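Local coordinates for protein dUTPase (Streptococcus mutans, PDB 3H6X) that probably hydrolyses dUTP to dUMP and diphosphate as a trimeric jelly-roll enzyme of the dUTPase family, at residues Y55-V58 with G59-L62; Y90-P93 with N94-G97. All coordinates share one frame; numbering follows the deposited sequence.

Interaction 1 of 2, residues Y55-V58 with G59-L62; sequences YMQV and GEVL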
loop_
_atom_site.group_PDB
_atom_site.type_symbol
_atom_site.label_atom_id
_atom_site.label_comp_id
_atom_site.label_asym_id
_atom_site.label_seq_id
_atom_site.Cartn_x
_atom_site.Cartn_y
_atom_site.Cartn_z
ATOM N N TYR B 55 -9.333 -10.485 14.753
ATOM C CA TYR B 55 -8.470 -10.648 15.923
ATOM C C TYR B 55 -7.137 -11.202 15.434
ATOM O O TYR B 55 -7.076 -11.804 14.357
ATOM C CB TYR B 55 -9.122 -11.592 16.958
ATOM C CG TYR B 55 -9.397 -12.977 16.437
ATOM C CD1 TYR B 55 -8.463 -14.002 16.596
ATOM C CD2 TYR B 55 -10.599 -13.264 15.785
ATOM C CE1 TYR B 55 -8.716 -15.282 16.126
ATOM C CE2 TYR B 55 -10.864 -14.542 15.289
ATOM C CZ TYR B 55 -9.918 -15.541 15.468
ATOM O OH TYR B 55 -10.179 -16.810 14.966
HETATM N N MSE B 56 -6.070 -10.956 16.190
HETATM C CA MSE B 56 -4.750 -11.447 15.797
HETATM C C MSE B 56 -3.849 -11.457 17.025
HETATM O O MSE B 56 -4.288 -11.097 18.129
HETATM C CB MSE B 56 -4.163 -10.535 14.710
HETATM C CG MSE B 56 -4.079 -9.092 15.184
HETATM SE SE MSE B 56 -4.052 -7.791 13.718
HETATM C CE MSE B 56 -4.618 -8.961 12.281
ATOM N N GLN B 57 -2.602 -11.874 16.850
ATOM C CA GLN B 57 -1.704 -11.965 18.001
ATOM C C GLN B 57 -0.986 -10.660 18.223
ATOM O O GLN B 57 -1.010 -9.779 17.366
ATOM C CB GLN B 57 -0.689 -13.086 17.789
ATOM C CG GLN B 57 -1.382 -14.402 17.491
ATOM C CD GLN B 57 -0.517 -15.586 17.748
ATOM O OE1 GLN B 57 -0.136 -15.840 18.894
ATOM N NE2 GLN B 57 -0.228 -16.359 16.689
ATOM N N VAL B 58 -0.325 -10.520 19.364
ATOM C CA VAL B 58 0.508 -9.342 19.564
ATOM C C VAL B 58 1.630 -9.413 18.513
ATOM O O VAL B 58 2.164 -10.485 18.196
ATOM C CB VAL B 58 1.140 -9.261 20.970
ATOM C CG1 VAL B 58 0.104 -9.334 22.021
ATOM C CG2 VAL B 58 2.032 -10.341 21.208
ATOM N N GLY B 59 1.967 -8.256 17.949
ATOM C CA GLY B 59 2.998 -8.187 16.930
ATOM C C GLY B 59 2.513 -8.505 15.536
ATOM O O GLY B 59 3.319 -8.708 14.621
ATOM N N GLU B 60 1.195 -8.581 15.385
ATOM C CA GLU B 60 0.591 -8.810 14.067
ATOM C C GLU B 60 -0.274 -7.624 13.650
ATOM O O GLU B 60 -0.813 -6.911 14.497
ATOM C CB GLU B 60 -0.205 -10.117 14.063
ATOM C CG GLU B 60 0.715 -11.330 14.262
ATOM C CD GLU B 60 -0.004 -12.663 14.341
ATOM O OE1 GLU B 60 -1.252 -12.684 14.262
ATOM O OE2 GLU B 60 0.706 -13.683 14.483
ATOM N N VAL B 61 -0.378 -7.422 12.336
ATOM C CA VAL B 61 -1.244 -6.406 11.759
ATOM C C VAL B 61 -2.006 -7.014 10.589
ATOM O O VAL B 61 -1.533 -7.955 9.950
ATOM C CB VAL B 61 -0.410 -5.178 11.303
ATOM C CG1 VAL B 61 0.586 -5.591 10.232
ATOM C CG2 VAL B 61 -1.315 -4.049 10.828
ATOM N N LEU B 62 -3.177 -6.448 10.298
ATOM C CA LEU B 62 -3.964 -6.845 9.141
ATOM C C LEU B 62 -3.977 -5.666 8.181
ATOM O O LEU B 62 -4.407 -4.574 8.555
ATOM C CB LEU B 62 -5.410 -7.153 9.558
ATOM C CG LEU B 62 -6.395 -7.378 8.387
ATOM C CD1 LEU B 62 -6.043 -8.600 7.572
ATOM C CD2 LEU B 62 -7.816 -7.505 8.922
HETATM O O HOH W 1 -1.616 -6.987 17.257
#
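Gly59, which follows Val58 directly, is the third residue of a type II beta turn running from Gln57 to Glu60, and its positive phi (84°) is the evidence for the role usually given to glycine there: a CB would collide with Val58 O. Glu60 closes the turn, its N donating to Gln57 O over 3.2 Å. Its side chain then doubles back on the turn. With CG beside the backbone N (chi1 -65°) and the rest extended, Glu60 runs alongside Gln57 in the same direction, and Glu60 OE1 accepts from Gln57 N at 3.0 Å. That bond is nearly straight at hydrogen (168°), yet it reaches OE1 from well above the carboxylate plane. Glu60 OE2 forms a salt bridge with Arg5, which should further restrict the group's rotation. A water bridges Gln57 O and Glu60 O. The selenium of selenomethionine Met56 lies 3.4 Å from Glu60 O, and its chain, bent at chi3, carries CE past Val61 C to Leu62. Here Met56 CE and Leu62 CB are only 3.4 Å apart, tighter than usual van der Waals contact, as the two side chains cross near a right angle beside Phe124. The chemistry thus changes along the turn and the strand it leads into, polar at the turn and apolar at Leu62, which also touches Phe7, and the buried carboxylate, gripped by Gln57 N and Arg5, is probably kept ionised.

Interaction 2 of 2, residues Y90-P93 with N94-G97; sequences YNNP and NNEG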
loop_
_atom_site.group_PDB
_atom_site.type_symbol
_atom_site.label_atom_id
_atom_site.label_comp_id
_atom_site.label_asym_id
_atom_site.label_seq_id
_atom_site.Cartn_x
_atom_site.Cartn_y
_atom_site.Cartn_z
ATOM N N TYR B 90 -10.192 -4.683 17.254
ATOM C CA TYR B 90 -11.142 -5.757 17.565
ATOM C C TYR B 90 -11.884 -5.525 18.869
ATOM O O TYR B 90 -11.262 -5.325 19.912
ATOM C CB TYR B 90 -10.349 -7.064 17.646
ATOM C CG TYR B 90 -11.100 -8.318 18.016
ATOM C CD1 TYR B 90 -11.982 -8.922 17.116
ATOM C CD2 TYR B 90 -10.883 -8.936 19.253
ATOM C CE1 TYR B 90 -12.646 -10.108 17.457
ATOM C CE2 TYR B 90 -11.532 -10.113 19.587
ATOM C CZ TYR B 90 -12.411 -10.694 18.697
ATOM O OH TYR B 90 -13.050 -11.877 19.037
ATOM N N ASN B 91 -13.212 -5.576 18.796
ATOM C CA ASN B 91 -14.065 -5.463 19.982
ATOM C C ASN B 91 -13.963 -4.138 20.747
ATOM O O ASN B 91 -14.317 -4.082 21.932
ATOM C CB ASN B 91 -13.842 -6.648 20.929
ATOM C CG ASN B 91 -14.600 -7.885 20.503
ATOM O OD1 ASN B 91 -15.517 -7.812 19.684
ATOM N ND2 ASN B 91 -14.232 -9.042 21.077
ATOM N N ASN B 92 -13.514 -3.075 20.084
ATOM C CA ASN B 92 -13.484 -1.760 20.731
ATOM C C ASN B 92 -14.916 -1.328 21.082
ATOM O O ASN B 92 -15.873 -1.804 20.468
ATOM C CB ASN B 92 -12.729 -0.715 19.885
ATOM C CG ASN B 92 -13.520 -0.256 18.657
ATOM O OD1 ASN B 92 -13.150 -0.529 17.503
ATOM N ND2 ASN B 92 -14.609 0.452 18.904
ATOM N N PRO B 93 -15.068 -0.472 22.109
ATOM C CA PRO B 93 -16.409 -0.129 22.596
ATOM C C PRO B 93 -17.207 0.757 21.648
ATOM O O PRO B 93 -18.412 0.906 21.880
ATOM C CB PRO B 93 -16.139 0.652 23.891
ATOM C CG PRO B 93 -14.673 0.665 24.107
ATOM C CD PRO B 93 -13.997 0.220 22.847
ATOM N N ASN B 94 -16.573 1.331 20.636
ATOM C CA ASN B 94 -17.245 2.289 19.748
ATOM C C ASN B 94 -17.957 1.608 18.581
ATOM O O ASN B 94 -19.104 1.933 18.275
ATOM C CB ASN B 94 -16.257 3.324 19.204
ATOM C CG ASN B 94 -15.666 4.205 20.286
ATOM O OD1 ASN B 94 -16.242 4.358 21.368
ATOM N ND2 ASN B 94 -14.512 4.808 19.993
ATOM N N ASN B 95 -17.293 0.662 17.915
ATOM C CA ASN B 95 -17.941 0.008 16.768
ATOM C C ASN B 95 -17.598 -1.474 16.657
ATOM O O ASN B 95 -17.829 -2.104 15.598
ATOM C CB ASN B 95 -17.617 0.738 15.461
ATOM C CG ASN B 95 -16.172 0.553 15.030
ATOM O OD1 ASN B 95 -15.388 -0.129 15.704
ATOM N ND2 ASN B 95 -15.802 1.170 13.906
ATOM N N GLU B 96 -17.072 -2.022 17.755
ATOM C CA GLU B 96 -16.805 -3.457 17.888
ATOM C C GLU B 96 -15.636 -3.902 17.008
ATOM O O GLU B 96 -15.368 -5.105 16.903
ATOM C CB GLU B 96 -18.057 -4.259 17.527
ATOM C CG GLU B 96 -18.161 -5.605 18.211
ATOM C CD GLU B 96 -19.447 -6.338 17.851
ATOM O OE1 GLU B 96 -20.548 -5.765 18.020
ATOM O OE2 GLU B 96 -19.358 -7.499 17.421
ATOM N N GLY B 97 -14.952 -2.945 16.381
ATOM C CA GLY B 97 -13.865 -3.289 15.478
ATOM C C GLY B 97 -14.333 -3.583 14.072
ATOM O O GLY B 97 -13.617 -4.182 13.265
#
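The backbone folds back between Tyr90 and Gly97, whose CA atoms lie 4.2 Å apart, and two bent hydrogen bonds join its limbs. Asn91 N donates to Glu96 O at 2.9 Å. In the other, Glu96 N donates to Asn92 O at 3.0 Å. Glu96 CA also approaches Asn92 O, in a CA-H...O contact of 3.2 Å. Glu96, with CG opposite its backbone N (chi1 -152°) and an extended chain, lies side by side with Asn91, Asn91 OD1 meeting Glu96 CG at 3.7 Å. Their polar ends converge on Lys53: Asn91 OD1 is hydrogen-bonded to Lys53 NZ and Glu96 OE2 forms a salt bridge with it, while Glu96 OE1 pairs with Thr11. This is an excursion between strands 82-85 and 100-105 of the jelly roll, and it contains an Asx turn in which Asn95 OD1 accepts from Gly97 N at 2.9 Å. Asn95 ND2 is bonded to Tyr89 OH, so both ends of the amide are engaged. The side chain of Asn92 turns into the bend against Asn95, their amide planes 36° apart. At Gly97 (phi 86°), a CB would strike Tyr90 CA and Asn91 N. Asn91 CG sits 3.8 Å above the centre of one face of the Tyr90 ring, whose OH is hydrogen-bonded to Glu8.

Overall arrangement
Both contacts are local reversals of the chain, but interaction 1 is a tight turn leading into strand 60-66, partly buried, whereas interaction 2 is a wider surface loop between strands 82-85 and 100-105. In the first, a carboxylate bonds back to the turn and a selenomethionine packs along the strand that follows; the second and third subunits of the trimer also reach it, through Leu128 and His26 among others. The second relies on backbone bonds, amides and a carboxylate held by Lys53 and Thr11, and no other chain of the trimer touches it. Their centres are 15 Å apart, yet they meet where Tyr55 CB packs on Tyr90 CZ at 3.8 Å. Glu8 touches Tyr55 and binds Tyr90, and Lys3 adjoins both tyrosines.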